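Local coordinates for protein serpin-12 (Manduca sexta, PDB 6CJ7) that probably inhibits serine proteases as a member of the serpin family and controls the prophenoloxidase activation system in larval hemolymph, at residues A16-G21 against E75-V80; L36-F41 against A279-E284; D60-A65 against S293-Q298; A218-V223 against D246-S251; Y232-V237 against L324-R329. All blocks are in the same frame, centred on the assembly; numbering follows the deposited sequence.

Interaction 1: A16-G21 against E75-V80; sequences ASTSFG and EIFKKV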
# COMPACT_ATOMS: atom_id res chain seq x y z
N ALA A 16 -14.23 -2.55 -2.35
CA ALA A 16 -14.52 -3.37 -1.17
C ALA A 16 -13.47 -4.45 -0.95
O ALA A 16 -13.26 -4.89 0.19
CB ALA A 16 -15.90 -4.02 -1.30
N SER A 17 -12.80 -4.90 -2.02
CA SER A 17 -11.87 -6.01 -1.88
C SER A 17 -10.70 -5.67 -0.96
O SER A 17 -10.16 -6.57 -0.30
CB SER A 17 -11.35 -6.45 -3.24
OG SER A 17 -10.64 -5.41 -3.88
N THR A 18 -10.28 -4.41 -0.92
CA THR A 18 -9.16 -4.02 -0.07
C THR A 18 -9.62 -3.27 1.19
O THR A 18 -8.80 -2.59 1.82
CB THR A 18 -8.15 -3.17 -0.85
OG1 THR A 18 -8.79 -2.03 -1.43
CG2 THR A 18 -7.49 -4.00 -1.95
N SER A 19 -10.88 -3.43 1.58
CA SER A 19 -11.39 -2.72 2.75
C SER A 19 -10.57 -3.02 4.01
O SER A 19 -10.34 -2.11 4.82
CB SER A 19 -12.86 -3.06 2.99
OG SER A 19 -13.01 -4.46 3.17
N PHE A 20 -10.14 -4.27 4.20
CA PHE A 20 -9.32 -4.57 5.38
C PHE A 20 -8.07 -3.70 5.41
O PHE A 20 -7.74 -3.09 6.44
CB PHE A 20 -8.93 -6.05 5.42
CG PHE A 20 -8.01 -6.38 6.56
CD1 PHE A 20 -8.50 -6.42 7.84
CD2 PHE A 20 -6.67 -6.63 6.34
CE1 PHE A 20 -7.67 -6.71 8.91
CE2 PHE A 20 -5.82 -6.92 7.41
CZ PHE A 20 -6.34 -6.96 8.69
N GLY A 21 -7.35 -3.64 4.29
CA GLY A 21 -6.13 -2.85 4.22
C GLY A 21 -6.37 -1.37 4.44
O GLY A 21 -5.55 -0.68 5.05
N GLU A 75 -10.17 -15.59 -6.29
CA GLU A 75 -10.61 -15.19 -7.62
C GLU A 75 -10.36 -13.71 -7.86
O GLU A 75 -9.94 -13.31 -8.95
CB GLU A 75 -12.09 -15.52 -7.82
CG GLU A 75 -12.35 -16.97 -8.13
CD GLU A 75 -11.43 -17.50 -9.23
OE1 GLU A 75 -11.44 -16.95 -10.35
OE2 GLU A 75 -10.69 -18.47 -8.97
N ILE A 76 -10.66 -12.88 -6.85
CA ILE A 76 -10.50 -11.44 -7.02
C ILE A 76 -9.04 -11.09 -7.23
O ILE A 76 -8.69 -10.36 -8.16
CB ILE A 76 -11.09 -10.70 -5.80
CG1 ILE A 76 -12.61 -10.65 -5.92
CG2 ILE A 76 -10.49 -9.28 -5.68
CD1 ILE A 76 -13.31 -10.38 -4.61
N PHE A 77 -8.15 -11.63 -6.40
CA PHE A 77 -6.76 -11.20 -6.53
C PHE A 77 -6.05 -11.85 -7.70
O PHE A 77 -5.12 -11.25 -8.24
CB PHE A 77 -6.03 -11.41 -5.20
CG PHE A 77 -6.45 -10.42 -4.17
CD1 PHE A 77 -6.13 -9.08 -4.31
CD2 PHE A 77 -7.26 -10.80 -3.11
CE1 PHE A 77 -6.55 -8.15 -3.38
CE2 PHE A 77 -7.69 -9.87 -2.19
CZ PHE A 77 -7.33 -8.55 -2.32
N LYS A 78 -6.52 -13.02 -8.17
CA LYS A 78 -5.97 -13.52 -9.42
C LYS A 78 -6.21 -12.51 -10.54
O LYS A 78 -5.30 -12.22 -11.33
CB LYS A 78 -6.56 -14.88 -9.78
CG LYS A 78 -5.98 -15.48 -11.07
CD LYS A 78 -6.49 -16.90 -11.29
CE LYS A 78 -6.02 -17.45 -12.62
NZ LYS A 78 -7.02 -17.16 -13.70
N LYS A 79 -7.41 -11.94 -10.59
CA LYS A 79 -7.72 -11.01 -11.68
C LYS A 79 -6.99 -9.68 -11.49
O LYS A 79 -6.52 -9.10 -12.47
CB LYS A 79 -9.22 -10.78 -11.79
CG LYS A 79 -9.59 -10.16 -13.13
CD LYS A 79 -11.06 -9.80 -13.23
CE LYS A 79 -11.27 -8.97 -14.48
NZ LYS A 79 -10.28 -7.85 -14.50
N VAL A 80 -6.90 -9.19 -10.25
CA VAL A 80 -6.16 -7.95 -10.02
C VAL A 80 -4.72 -8.10 -10.47
O VAL A 80 -4.15 -7.21 -11.13
CB VAL A 80 -6.25 -7.55 -8.53
CG1 VAL A 80 -5.28 -6.39 -8.23
CG2 VAL A 80 -7.68 -7.19 -8.16
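Ile76 places CG1 beside its own backbone N (chi1 -78°), which leaves the CG2 branch pointing across the gap to meet the methylene of Ser17. The closest atoms are Ser17 CB and Ile76 CG2, 3.8 Å apart. Phe77, one residue on, also swings its ring beside the backbone N (chi1 -72°). The ring starts out alongside 16-21 and reaches it with its far atoms: Phe77 CZ lies 4.0 Å from Ser17 O. Phe77 CE1 is 4.5 Å from Thr18 CG2, a methyl at the ring edge near its plane. Ser17 thus offers its CB to Ile76, while OG is hydrogen-bonded to Gly14 O. The segment 16-21 leads into helix 19-31, with Thr18 at the N-cap position but giving no side-chain cap; 75-80 belongs to helix 70-85. Phe77 also packs on Thr44 and Ile45 of helix 40-51, and Ser17 and Thr18 both touch Ile370 of strand 370-377. No hydrogen bond joins the segments and only 136 Å² is buried, which implies that van der Waals packing of a methyl on a methylene, and of the CZ end of the ring near a backbone carbonyl oxygen, rather than directional bonding, joins them.

Interaction 2: L36-F41 against A279-E284; sequences LAASPF and ADINLE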
# COMPACT_ATOMS: atom_id res chain seq x y z
N LEU A 36 2.80 9.08 6.66
CA LEU A 36 2.36 7.70 6.77
C LEU A 36 2.04 7.18 5.39
O LEU A 36 1.34 7.84 4.61
CB LEU A 36 1.13 7.60 7.69
CG LEU A 36 0.74 6.18 8.09
CD1 LEU A 36 1.72 5.64 9.12
CD2 LEU A 36 -0.69 6.16 8.61
N ALA A 37 2.53 5.98 5.08
CA ALA A 37 2.32 5.38 3.76
C ALA A 37 2.16 3.88 3.92
O ALA A 37 2.88 3.26 4.71
CB ALA A 37 3.50 5.68 2.83
N ALA A 38 1.23 3.31 3.16
CA ALA A 38 1.04 1.86 3.17
C ALA A 38 0.22 1.49 1.95
O ALA A 38 -0.45 2.33 1.35
CB ALA A 38 0.34 1.37 4.44
N SER A 39 0.27 0.21 1.61
CA SER A 39 -0.54 -0.29 0.50
C SER A 39 -1.72 -1.10 1.01
O SER A 39 -1.51 -2.21 1.52
CB SER A 39 0.30 -1.16 -0.43
OG SER A 39 -0.54 -1.78 -1.41
N PRO A 40 -2.97 -0.63 0.89
CA PRO A 40 -4.11 -1.50 1.23
C PRO A 40 -4.11 -2.79 0.45
O PRO A 40 -4.52 -3.83 0.98
CB PRO A 40 -5.33 -0.63 0.91
CG PRO A 40 -4.80 0.79 1.05
CD PRO A 40 -3.40 0.73 0.50
N PHE A 41 -3.63 -2.75 -0.80
CA PHE A 41 -3.51 -3.96 -1.61
C PHE A 41 -2.58 -4.99 -0.95
O PHE A 41 -2.97 -6.14 -0.74
CB PHE A 41 -3.04 -3.56 -3.02
CG PHE A 41 -2.72 -4.71 -3.92
CD1 PHE A 41 -3.72 -5.55 -4.37
CD2 PHE A 41 -1.42 -4.94 -4.32
CE1 PHE A 41 -3.43 -6.62 -5.21
CE2 PHE A 41 -1.12 -6.00 -5.16
CZ PHE A 41 -2.12 -6.84 -5.61
N ALA A 279 8.03 3.53 3.61
CA ALA A 279 7.63 3.07 4.93
C ALA A 279 7.93 1.59 5.04
O ALA A 279 7.59 0.82 4.15
CB ALA A 279 6.14 3.33 5.18
N ASP A 280 8.56 1.20 6.15
CA ASP A 280 8.74 -0.20 6.52
C ASP A 280 7.96 -0.45 7.80
O ASP A 280 8.20 0.24 8.80
CB ASP A 280 10.22 -0.55 6.73
CG ASP A 280 11.08 -0.22 5.54
OD1 ASP A 280 12.16 0.38 5.76
OD2 ASP A 280 10.71 -0.56 4.40
N ILE A 281 7.07 -1.44 7.79
CA ILE A 281 6.04 -1.58 8.81
C ILE A 281 6.00 -3.00 9.34
O ILE A 281 5.86 -3.95 8.57
CB ILE A 281 4.66 -1.19 8.27
CG1 ILE A 281 4.64 0.25 7.77
CG2 ILE A 281 3.62 -1.41 9.33
CD1 ILE A 281 3.38 0.57 7.01
N ASN A 282 6.10 -3.13 10.66
CA ASN A 282 5.80 -4.38 11.35
C ASN A 282 4.31 -4.39 11.66
O ASN A 282 3.82 -3.58 12.46
CB ASN A 282 6.66 -4.48 12.60
CG ASN A 282 6.36 -5.70 13.44
OD1 ASN A 282 5.37 -6.41 13.24
ND2 ASN A 282 7.22 -5.94 14.42
N LEU A 283 3.57 -5.29 11.01
CA LEU A 283 2.11 -5.28 11.09
C LEU A 283 1.55 -5.99 12.32
O LEU A 283 0.34 -5.94 12.54
CB LEU A 283 1.51 -5.93 9.84
CG LEU A 283 1.72 -5.12 8.56
CD1 LEU A 283 1.35 -6.00 7.38
CD2 LEU A 283 0.87 -3.85 8.55
N GLU A 284 2.38 -6.65 13.14
CA GLU A 284 1.81 -7.41 14.25
C GLU A 284 1.03 -6.52 15.22
O GLU A 284 -0.10 -6.90 15.58
CB GLU A 284 2.90 -8.21 14.96
CG GLU A 284 2.37 -9.02 16.15
CD GLU A 284 3.48 -9.65 16.98
OE1 GLU A 284 4.64 -9.17 16.94
OE2 GLU A 284 3.19 -10.62 17.69
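Ala37 and Ala279 mark the nearest backbone approach, CA to CA 5.9 Å, of two short strands that are not sheet partners: the axes of 36-38 and 279-282 pass 7.2 Å apart at 74°, and no hydrogen bond links them. The facing residues are small. Ala279 directs CB at the other strand and sets it 3.3 Å from Ala37 O, with the two methyls, Ala37 CB and Ala279 CB, 4.2 Å apart. Ile281 follows two residues later on the same face of its strand; its CG1 arm, beside the backbone N (chi1 -59°) and extended beyond, brings the terminal methyl CD1 to 3.6 Å from Ala37 O and 4.1 Å from Ala38 CB. Two methyls of the same strand therefore converge on one carbonyl oxygen. Past the crossing, Asn282 OD1 caps the following turn by accepting from Glu284 N (3.0 Å, 163°). Strand 36-38 pairs with strand 370-377 and 279-282 with strand 317-326, so the contact is face-to-face packing of sheet layers. Ser39, N-cap of helix 40-51, receives Ser42 N on OG and gives its own N to His320 NE2, a setting consistent with the serpin shutter region; Met28 of helix 19-31 lies against Ile281.

Interaction 3: D60-A65 against S293-Q298; sequences DEITRA and SSIFTQ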
# COMPACT_ATOMS: atom_id res chain seq x y z
N ASP A 60 -12.13 -18.16 10.66
CA ASP A 60 -13.27 -17.31 11.00
C ASP A 60 -12.83 -15.86 11.17
O ASP A 60 -13.45 -14.95 10.61
CB ASP A 60 -13.94 -17.84 12.28
CG ASP A 60 -15.04 -16.92 12.79
OD1 ASP A 60 -16.10 -16.83 12.13
OD2 ASP A 60 -14.86 -16.30 13.86
N GLU A 61 -11.75 -15.64 11.93
CA GLU A 61 -11.23 -14.28 12.13
C GLU A 61 -10.86 -13.63 10.81
O GLU A 61 -11.18 -12.46 10.58
CB GLU A 61 -10.01 -14.31 13.06
CG GLU A 61 -10.35 -14.45 14.54
CD GLU A 61 -9.17 -14.20 15.48
OE1 GLU A 61 -8.01 -14.07 15.01
OE2 GLU A 61 -9.40 -14.14 16.71
N ILE A 62 -10.14 -14.36 9.96
CA ILE A 62 -9.68 -13.76 8.70
C ILE A 62 -10.86 -13.47 7.79
O ILE A 62 -10.93 -12.41 7.15
CB ILE A 62 -8.65 -14.66 8.02
CG1 ILE A 62 -7.39 -14.76 8.88
CG2 ILE A 62 -8.31 -14.14 6.62
CD1 ILE A 62 -6.42 -15.83 8.39
N THR A 63 -11.81 -14.41 7.70
CA THR A 63 -12.97 -14.21 6.83
C THR A 63 -13.78 -13.00 7.27
O THR A 63 -14.21 -12.18 6.44
CB THR A 63 -13.81 -15.48 6.83
OG1 THR A 63 -13.02 -16.54 6.27
CG2 THR A 63 -15.06 -15.29 6.00
N ARG A 64 -13.96 -12.83 8.59
CA ARG A 64 -14.68 -11.66 9.09
C ARG A 64 -13.93 -10.38 8.77
O ARG A 64 -14.55 -9.36 8.44
CB ARG A 64 -14.88 -11.78 10.60
CG ARG A 64 -15.84 -12.89 10.99
CD ARG A 64 -15.84 -13.11 12.48
NE ARG A 64 -16.85 -14.09 12.86
CZ ARG A 64 -18.06 -13.76 13.29
NH1 ARG A 64 -18.39 -12.47 13.39
NH2 ARG A 64 -18.92 -14.71 13.62
N ALA A 65 -12.60 -10.40 8.85
CA ALA A 65 -11.82 -9.19 8.61
C ALA A 65 -11.83 -8.81 7.14
O ALA A 65 -11.94 -7.63 6.80
CB ALA A 65 -10.38 -9.38 9.11
N SER A 293 -5.81 -11.56 15.66
CA SER A 293 -4.70 -11.88 16.55
C SER A 293 -4.35 -13.37 16.57
O SER A 293 -3.21 -13.72 16.90
CB SER A 293 -5.02 -11.40 17.97
OG SER A 293 -6.12 -12.11 18.52
N SER A 294 -5.29 -14.25 16.20
CA SER A 294 -5.01 -15.68 16.29
C SER A 294 -3.83 -16.10 15.43
O SER A 294 -3.15 -17.08 15.77
CB SER A 294 -6.25 -16.50 15.90
OG SER A 294 -6.59 -16.27 14.55
N ILE A 295 -3.55 -15.38 14.34
CA ILE A 295 -2.51 -15.83 13.41
C ILE A 295 -1.13 -15.81 14.04
O ILE A 295 -0.23 -16.50 13.55
CB ILE A 295 -2.47 -15.02 12.10
CG1 ILE A 295 -1.98 -13.59 12.35
CG2 ILE A 295 -3.83 -15.03 11.38
CD1 ILE A 295 -1.92 -12.77 11.07
N PHE A 296 -0.91 -15.01 15.11
CA PHE A 296 0.39 -14.94 15.76
C PHE A 296 0.53 -15.90 16.93
O PHE A 296 1.64 -16.08 17.43
CB PHE A 296 0.65 -13.50 16.26
CG PHE A 296 0.60 -12.47 15.16
CD1 PHE A 296 1.64 -12.35 14.26
CD2 PHE A 296 -0.50 -11.64 15.02
CE1 PHE A 296 1.60 -11.41 13.24
CE2 PHE A 296 -0.56 -10.70 14.00
CZ PHE A 296 0.49 -10.59 13.11
N THR A 297 -0.56 -16.54 17.36
CA THR A 297 -0.56 -17.37 18.56
C THR A 297 -0.17 -18.81 18.23
O THR A 297 -0.27 -19.26 17.09
CB THR A 297 -1.94 -17.38 19.24
OG1 THR A 297 -2.86 -18.16 18.47
CG2 THR A 297 -2.48 -15.95 19.38
N GLN A 298 0.26 -19.53 19.26
CA GLN A 298 0.51 -20.95 19.06
C GLN A 298 -0.78 -21.75 18.93
O GLN A 298 -0.72 -22.97 18.77
CB GLN A 298 1.43 -21.46 20.17
CG GLN A 298 2.89 -21.01 19.92
CD GLN A 298 3.73 -20.90 21.18
OE1 GLN A 298 3.21 -20.76 22.29
NE2 GLN A 298 5.05 -20.95 21.01
O HOH W 1 -8.17 -10.96 17.22
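Glu61 reaches from helix 56-66 to the 3-10 turn 293-296 and grips Ser294 twice through a single oxygen. Ser294 N gives its proton to the syn lone pair of Glu61 OE1 (3.0 Å, N-H...O 157°), whereas Ser294 OG donates to the same OE1 at 2.7 Å from well above the carboxylate plane, 62° out of it. The side chain of Glu61 is extended beyond CG, which carries the carboxylate across. The second oxygen is served more lightly: a water takes a hydrogen bond from Ser293 N at 2.9 Å and offers a weak one to Glu61 OE2. The two donors on OE1 would probably favour a charged Glu61 carboxylate. Within the turn, Ser294 O accepts from both Thr297 N and Thr297 OG1, the latter at 2.9 Å, which ties down the exit of the turn. Beside these bonds, Ile62 CD1 and Ile295 CG2 meet at 4.0 Å, their side chains crossing at about a right angle, an apolar flank to the polar grip. Ser294 OG has a further, weak hydrogen bond with Thr58 OG1 of the same helix 56-66. Ile295 is backbone-bonded to Val315, and Phe296 packs on helix 284-289, so the turn is wedged between that helix and helix 56-66.

Interaction 4: A218-V223 against D246-S251; sequences AMAKVV and DALLSS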
# COMPACT_ATOMS: atom_id res chain seq x y z
N ALA A 218 -16.55 15.77 2.65
CA ALA A 218 -15.20 15.66 3.17
C ALA A 218 -14.54 17.00 3.45
O ALA A 218 -13.45 17.02 4.03
CB ALA A 218 -14.32 14.86 2.19
N MET A 219 -15.17 18.11 3.07
CA MET A 219 -14.60 19.45 3.21
C MET A 219 -13.19 19.52 2.61
O MET A 219 -12.22 19.88 3.27
CB MET A 219 -14.59 19.90 4.67
CG MET A 219 -15.94 19.85 5.37
SD MET A 219 -15.98 20.95 6.81
CE MET A 219 -15.38 19.86 8.11
N ALA A 220 -13.10 19.17 1.32
CA ALA A 220 -11.79 19.00 0.72
C ALA A 220 -11.88 19.19 -0.79
O ALA A 220 -12.91 18.92 -1.41
CB ALA A 220 -11.21 17.62 1.04
N LYS A 221 -10.77 19.64 -1.37
CA LYS A 221 -10.62 19.68 -2.82
C LYS A 221 -10.00 18.38 -3.30
O LYS A 221 -9.21 17.75 -2.59
CB LYS A 221 -9.73 20.85 -3.25
CG LYS A 221 -10.30 22.22 -3.02
CD LYS A 221 -9.24 23.26 -3.34
CE LYS A 221 -9.75 24.67 -3.15
NZ LYS A 221 -8.77 25.68 -3.64
N VAL A 222 -10.36 17.98 -4.52
CA VAL A 222 -9.92 16.72 -5.12
C VAL A 222 -9.41 17.01 -6.53
O VAL A 222 -10.08 17.70 -7.29
CB VAL A 222 -11.06 15.69 -5.17
CG1 VAL A 222 -10.60 14.40 -5.87
CG2 VAL A 222 -11.59 15.40 -3.77
N VAL A 223 -8.25 16.45 -6.88
CA VAL A 223 -7.82 16.39 -8.28
C VAL A 223 -7.36 14.97 -8.59
O VAL A 223 -6.77 14.29 -7.74
CB VAL A 223 -6.72 17.44 -8.59
CG1 VAL A 223 -5.39 17.09 -7.95
CG2 VAL A 223 -6.57 17.63 -10.10
N ASP A 246 -6.38 14.71 9.17
CA ASP A 246 -6.80 13.50 9.87
C ASP A 246 -8.31 13.40 9.98
O ASP A 246 -8.86 12.29 9.87
CB ASP A 246 -6.10 13.45 11.23
CG ASP A 246 -4.65 13.02 11.10
OD1 ASP A 246 -4.41 11.93 10.52
OD2 ASP A 246 -3.76 13.79 11.52
N ALA A 247 -9.00 14.53 10.15
CA ALA A 247 -10.46 14.54 10.02
C ALA A 247 -10.87 14.09 8.63
O ALA A 247 -11.79 13.27 8.48
CB ALA A 247 -10.99 15.95 10.30
N LEU A 248 -10.20 14.61 7.61
CA LEU A 248 -10.47 14.19 6.24
C LEU A 248 -10.30 12.69 6.08
O LEU A 248 -11.19 12.00 5.54
CB LEU A 248 -9.53 14.94 5.29
CG LEU A 248 -9.49 14.44 3.84
CD1 LEU A 248 -10.85 14.63 3.20
CD2 LEU A 248 -8.41 15.19 3.07
N LEU A 249 -9.18 12.14 6.56
CA LEU A 249 -8.90 10.73 6.33
C LEU A 249 -9.92 9.84 7.04
O LEU A 249 -10.37 8.84 6.48
CB LEU A 249 -7.48 10.40 6.77
CG LEU A 249 -7.13 8.92 6.73
CD1 LEU A 249 -7.22 8.40 5.30
CD2 LEU A 249 -5.74 8.69 7.29
N SER A 250 -10.32 10.21 8.26
CA SER A 250 -11.27 9.39 9.00
C SER A 250 -12.61 9.29 8.28
O SER A 250 -13.25 8.22 8.29
CB SER A 250 -11.47 9.95 10.41
OG SER A 250 -10.30 9.78 11.19
N SER A 251 -13.05 10.37 7.65
CA SER A 251 -14.38 10.43 7.04
C SER A 251 -14.41 9.90 5.61
O SER A 251 -15.50 9.58 5.12
CB SER A 251 -14.90 11.87 7.05
OG SER A 251 -14.24 12.67 6.08
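Leu248 turns CG away from its backbone N (chi1 169°) and then, with chi2 at 64°, brings CD1 against both Ala218, just before the facing strand, and Ala220, its first residue. Leu248 CD1 is 3.6 Å from Ala218 CB, while Ala220 CB approaches the same CD1 to 3.7 Å. CD1 makes the closest apolar approaches, and Leu248 CD1 also lies 3.6 Å from Ala218 O. Ala218 and Met219 are poorly ordered, and the contact to Ala218 is correspondingly less certain than that to Ala220. Met219 adopts a left-handed backbone (phi 51°). With Ala220 it forms a G1 beta bulge opposite the end of strand 198-215; the bulge lies at the entry to strand 220-226. That strand pairs antiparallel with strand 232-239, and helix 245-251 covers the end of this sheet, as in the serpin fold; Leu248 also touches Val237 and Pro239 there. Ser251, a turn further along, holds OG between its backbone N and carbonyl carbon, where it donates back to Leu248 O at 3.2 Å. The OG of Ser251 comes within 4.3 Å of Ala218 CA, a loose approach with no bond across. At the other end of the segment, Asp246 OD1 makes a salt bridge with Arg376 NH1 of strand 370-377.

Interaction 5: Y232-V237 against L324-R329; sequences YSLIVV and LTIDER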
# COMPACT_ATOMS: atom_id res chain seq x y z
N TYR A 232 -3.26 4.03 -14.08
CA TYR A 232 -3.32 4.42 -12.68
C TYR A 232 -3.67 5.89 -12.60
O TYR A 232 -3.47 6.65 -13.55
CB TYR A 232 -1.98 4.19 -11.94
CG TYR A 232 -1.42 2.80 -12.13
CD1 TYR A 232 -1.80 1.76 -11.28
CD2 TYR A 232 -0.52 2.53 -13.14
CE1 TYR A 232 -1.30 0.48 -11.47
CE2 TYR A 232 -0.02 1.26 -13.34
CZ TYR A 232 -0.40 0.24 -12.49
OH TYR A 232 0.11 -1.02 -12.69
N SER A 233 -4.14 6.31 -11.42
CA SER A 233 -4.33 7.72 -11.12
C SER A 233 -3.72 8.02 -9.76
O SER A 233 -3.77 7.19 -8.86
CB SER A 233 -5.81 8.11 -11.05
OG SER A 233 -6.50 7.78 -12.24
N LEU A 234 -3.17 9.22 -9.62
CA LEU A 234 -2.89 9.77 -8.30
C LEU A 234 -4.06 10.68 -7.93
O LEU A 234 -4.31 11.69 -8.61
CB LEU A 234 -1.56 10.53 -8.23
CG LEU A 234 -1.10 10.77 -6.78
CD1 LEU A 234 -0.60 9.46 -6.15
CD2 LEU A 234 -0.03 11.86 -6.75
N ILE A 235 -4.79 10.30 -6.89
CA ILE A 235 -5.92 11.07 -6.41
C ILE A 235 -5.42 11.85 -5.21
O ILE A 235 -4.96 11.27 -4.22
CB ILE A 235 -7.10 10.16 -6.06
CG1 ILE A 235 -7.52 9.37 -7.31
CG2 ILE A 235 -8.28 10.98 -5.52
CD1 ILE A 235 -8.52 8.26 -7.03
N VAL A 236 -5.45 13.17 -5.31
CA VAL A 236 -4.90 14.05 -4.28
C VAL A 236 -6.06 14.79 -3.64
O VAL A 236 -6.89 15.38 -4.34
CB VAL A 236 -3.86 15.02 -4.85
CG1 VAL A 236 -3.26 15.87 -3.73
CG2 VAL A 236 -2.78 14.25 -5.60
N VAL A 237 -6.12 14.75 -2.31
CA VAL A 237 -7.26 15.27 -1.57
C VAL A 237 -6.71 16.25 -0.54
O VAL A 237 -5.86 15.88 0.28
CB VAL A 237 -8.07 14.15 -0.90
CG1 VAL A 237 -9.38 14.69 -0.39
CG2 VAL A 237 -8.31 13.01 -1.89
N LEU A 324 6.60 5.07 -2.66
CA LEU A 324 5.93 5.80 -3.73
C LEU A 324 6.75 7.05 -4.03
O LEU A 324 7.07 7.81 -3.12
CB LEU A 324 4.51 6.22 -3.33
CG LEU A 324 3.81 7.17 -4.29
CD1 LEU A 324 3.50 6.43 -5.59
CD2 LEU A 324 2.53 7.71 -3.64
N THR A 325 7.09 7.25 -5.30
CA THR A 325 7.88 8.39 -5.73
C THR A 325 7.13 9.09 -6.85
O THR A 325 6.65 8.44 -7.77
CB THR A 325 9.27 7.96 -6.25
OG1 THR A 325 9.96 7.25 -5.21
CG2 THR A 325 10.09 9.17 -6.66
N ILE A 326 7.07 10.43 -6.79
CA ILE A 326 6.55 11.19 -7.92
C ILE A 326 7.56 12.24 -8.33
O ILE A 326 8.32 12.76 -7.51
CB ILE A 326 5.17 11.84 -7.63
CG1 ILE A 326 5.25 12.96 -6.61
CG2 ILE A 326 4.14 10.78 -7.20
CD1 ILE A 326 3.97 13.76 -6.58
N ASP A 327 7.57 12.56 -9.62
CA ASP A 327 8.37 13.68 -10.14
C ASP A 327 7.69 14.19 -11.41
O ASP A 327 6.53 13.87 -11.67
CB ASP A 327 9.85 13.27 -10.33
CG ASP A 327 10.07 12.21 -11.39
OD1 ASP A 327 9.21 11.98 -12.27
OD2 ASP A 327 11.16 11.58 -11.36
N GLU A 328 8.42 14.99 -12.20
CA GLU A 328 7.80 15.70 -13.31
C GLU A 328 7.52 14.84 -14.53
O GLU A 328 6.78 15.29 -15.42
CB GLU A 328 8.68 16.87 -13.76
CG GLU A 328 8.86 18.01 -12.76
CD GLU A 328 10.06 17.82 -11.83
OE1 GLU A 328 10.49 18.83 -11.24
OE2 GLU A 328 10.56 16.69 -11.66
N ARG A 329 8.12 13.66 -14.64
CA ARG A 329 8.24 13.03 -15.94
C ARG A 329 6.90 12.53 -16.47
O ARG A 329 6.09 11.95 -15.73
CB ARG A 329 9.25 11.88 -15.88
CG ARG A 329 9.83 11.55 -17.24
CD ARG A 329 10.92 10.50 -17.20
NE ARG A 329 11.33 10.14 -18.56
CZ ARG A 329 11.11 8.96 -19.12
NH1 ARG A 329 10.52 8.00 -18.43
NH2 ARG A 329 11.51 8.73 -20.37
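Leu234 is the one residue of strand segment 232-237 that makes the contact, touching both Leu324 and Ile326 of the facing strand. The segment starts with Tyr232, whose ring lies edge-to-face with Phe173 and makes a cation-pi contact with Arg87. Ser233 comes next, with OG hydrogen-bonded to Asn366 OD1. Leu234 aims its side chain across the gap, CG anti to the backbone N (chi1 -165°), and spreads its two methyls over two partners: Leu234 CD1 lies 4.4 Å from Leu324 CD2, and Leu234 CD2 lies 4.3 Å from Ile326 CG2. Ile326 has CG1 between its backbone N and carbonyl carbon (chi1 69°), which sets CG2 beside the N and facing the leucine. Ile235 then packs on Trp364, and Val236 and Val237 serve the neighbouring strands 220-226 and 359-365. Beyond the contact Asp327 OD1 receives Arg329 N at 3.1 Å, an Asx turn, and Glu328 makes a salt bridge with Lys274; residues 332-346, probably including much of the reactive-centre loop of the serpin, follow and are not modelled. The 9.6 Å between Leu234 CA and Ile326 CA fits two sheets stacked face to face. With no hydrogen bond across and 99 Å² buried, the chemistry implies an apolar, undirected contact between the two sheet layers, without any polar link.

In the fold
From the N terminus, interactions 1, 2 and 3 open in turn at 16-21, 36-41 and 60-65. Interaction 1 closes first, at 75-80, crossing both others, and ties the N-terminal helix to helix 70-85; the three touch one another. Interaction 4, which ties strand 220-226 to helix 245-251, lies within the long loops of 2 and 3 and crosses 5, touching it through the paired strands 220-226 and 232-239. Interaction 2, tying strand 36-38 to strand 265-282, then closes, followed by 3 and 5, all crossing pairwise. Interaction 3 ties helix 56-66 to the turn 293-296 and 5 packs strand 232-239 on strand 317-326, on opposite sides of the chain's centre, about 34 Å between centres.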